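Local coordinates for bluetongue virus COAT protein VP7 (Bluetongue virus, PDB 1BVP) that forms trimeric capsomers of the viral core, which assemble on an inner scaffold of VP3 and take part in host cell surface receptor binding, at residues M61-L66 / P82-H87. Numbering follows the deposited sequence.
Sequences MFFMCL and PDYTQH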
# COMPACT_ATOMS: atom_id res chain seq x y z
N MET A 61 -22.22 1.19 27.17
CA MET A 61 -22.23 0.53 25.86
C MET A 61 -20.80 0.26 25.41
O MET A 61 -20.50 -0.82 24.87
CB MET A 61 -22.94 1.36 24.80
CG MET A 61 -22.99 0.63 23.47
SD MET A 61 -23.92 1.48 22.21
CE MET A 61 -25.40 0.55 22.37
N PHE A 62 -19.93 1.24 25.64
CA PHE A 62 -18.53 1.09 25.29
C PHE A 62 -17.93 -0.09 26.06
O PHE A 62 -17.17 -0.89 25.49
CB PHE A 62 -17.72 2.34 25.57
CG PHE A 62 -16.28 2.19 25.21
CD1 PHE A 62 -15.89 2.16 23.87
CD2 PHE A 62 -15.33 1.93 26.19
CE1 PHE A 62 -14.58 1.87 23.51
CE2 PHE A 62 -14.01 1.63 25.85
CZ PHE A 62 -13.63 1.60 24.51
N PHE A 63 -18.27 -0.22 27.34
CA PHE A 63 -17.75 -1.33 28.12
C PHE A 63 -18.22 -2.65 27.57
O PHE A 63 -17.50 -3.64 27.64
CB PHE A 63 -18.14 -1.21 29.57
CG PHE A 63 -17.51 -0.04 30.26
CD1 PHE A 63 -16.31 0.50 29.81
CD2 PHE A 63 -18.13 0.53 31.37
CE1 PHE A 63 -15.73 1.59 30.46
CE2 PHE A 63 -17.56 1.62 32.03
CZ PHE A 63 -16.36 2.15 31.58
N MET A 64 -19.40 -2.66 26.95
CA MET A 64 -19.94 -3.89 26.37
C MET A 64 -19.07 -4.26 25.18
O MET A 64 -18.74 -5.42 24.96
CB MET A 64 -21.39 -3.70 25.92
CG MET A 64 -21.93 -4.93 25.24
SD MET A 64 -23.49 -4.71 24.46
CE MET A 64 -23.16 -3.52 23.11
N CYS A 65 -18.69 -3.26 24.40
CA CYS A 65 -17.84 -3.47 23.25
C CYS A 65 -16.44 -3.93 23.68
O CYS A 65 -15.88 -4.88 23.10
CB CYS A 65 -17.76 -2.19 22.48
SG CYS A 65 -19.27 -1.89 21.59
N LEU A 66 -15.91 -3.28 24.72
CA LEU A 66 -14.61 -3.65 25.26
C LEU A 66 -14.64 -5.12 25.69
O LEU A 66 -13.76 -5.91 25.35
CB LEU A 66 -14.25 -2.75 26.42
CG LEU A 66 -12.88 -2.92 27.10
CD1 LEU A 66 -11.76 -3.01 26.09
CD2 LEU A 66 -12.66 -1.72 28.00
N PRO A 82 -10.82 1.43 37.79
CA PRO A 82 -11.75 1.46 38.93
C PRO A 82 -13.20 1.59 38.41
O PRO A 82 -14.16 1.35 39.13
CB PRO A 82 -11.32 2.72 39.69
CG PRO A 82 -10.81 3.65 38.61
CD PRO A 82 -10.06 2.70 37.67
N ASP A 83 -13.33 1.94 37.13
CA ASP A 83 -14.62 2.15 36.48
C ASP A 83 -15.08 0.98 35.65
O ASP A 83 -16.27 0.83 35.41
CB ASP A 83 -14.56 3.40 35.60
CG ASP A 83 -14.37 4.67 36.41
OD1 ASP A 83 -14.57 4.64 37.65
OD2 ASP A 83 -14.00 5.72 35.83
N TYR A 84 -14.14 0.17 35.19
CA TYR A 84 -14.49 -0.96 34.35
C TYR A 84 -13.92 -2.24 34.88
O TYR A 84 -12.75 -2.31 35.29
CB TYR A 84 -13.98 -0.72 32.92
CG TYR A 84 -13.88 -1.97 32.06
CD1 TYR A 84 -15.02 -2.50 31.43
CD2 TYR A 84 -12.68 -2.63 31.87
CE1 TYR A 84 -14.95 -3.65 30.65
CE2 TYR A 84 -12.61 -3.81 31.09
CZ TYR A 84 -13.76 -4.30 30.48
OH TYR A 84 -13.72 -5.48 29.77
N THR A 85 -14.75 -3.27 34.84
CA THR A 85 -14.32 -4.59 35.27
C THR A 85 -14.72 -5.56 34.17
O THR A 85 -15.88 -5.62 33.78
CB THR A 85 -14.97 -4.97 36.59
OG1 THR A 85 -14.75 -3.89 37.52
CG2 THR A 85 -14.33 -6.25 37.15
N GLN A 86 -13.76 -6.27 33.63
CA GLN A 86 -14.05 -7.20 32.56
C GLN A 86 -14.94 -8.36 33.02
O GLN A 86 -14.68 -8.97 34.05
CB GLN A 86 -12.73 -7.71 31.96
CG GLN A 86 -12.83 -8.89 31.00
CD GLN A 86 -11.49 -9.26 30.38
OE1 GLN A 86 -10.44 -8.83 30.86
NE2 GLN A 86 -11.52 -10.06 29.33
N HIS A 87 -15.95 -8.67 32.21
CA HIS A 87 -16.89 -9.75 32.47
C HIS A 87 -16.59 -10.91 31.61
O HIS A 87 -16.97 -10.92 30.46
CB HIS A 87 -18.32 -9.30 32.21
CG HIS A 87 -18.73 -8.17 33.07
ND1 HIS A 87 -19.20 -8.35 34.36
CD2 HIS A 87 -18.57 -6.83 32.91
CE1 HIS A 87 -19.29 -7.18 34.96
NE2 HIS A 87 -18.92 -6.24 34.11
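Tyr84 sets its ring against Leu66 and beside Phe63, two buried residues on the side of helix 55-73 that faces the 82-87 loop, and nearly all of the contact is apolar. From Leu66 the methyl CD2 sits over the centre of one face of the phenol in a CH-pi contact, 3.7 Å from the ring centroid and 13° off the ring normal; CG of the same leucine lies nearer the phenolic end, 3.8 Å from Tyr84 CZ. Above the opposite face, near the rim, lies the backbone N of Gln86, where the chain runs on past the ring.

Phe63 is met differently. Tyr84 CB stands over one face of the phenylalanine ring, 4.0 Å from its centroid, while the two side chains pass one another pointing opposite ways, their ring planes inclined at 42° in an arrangement that is neither a stack nor edge-to-face; the nearest approach is 3.6 Å, between Phe63 CD1 and Tyr84 CD1. The tyrosine reaches both helix residues because its CG is anti to the backbone N (chi1 162°), which sends the ring along the helix from Phe63 to Leu66.

Both segments belong to the helical domain of VP7, which is distinct from its beta-sheet domain. Here the loop that leads from helix 55-73 to helix 90-94 returns to the flank of the former and passes obliquely across it. Helix 55-73 also packs on helices 2-15, 27-44 and 304-323, the last reaching Leu66 through Leu316, and Phe327 adds an edge-to-face partner for Phe63.

Polar groups lie at the margins. The carbonyl O of Asp83 approaches the Phe63 ring obliquely, 3.7 Å from CE2, whereas Asp83 OD2 hydrogen-bonds to the backbone N of Ala328. Tyr84 OH hydrogen-bonds to Asp67 OD1, which also receives the backbone N-H of His87, so one carboxylate oxygen of the helix holds the loop at both Tyr84 and His87.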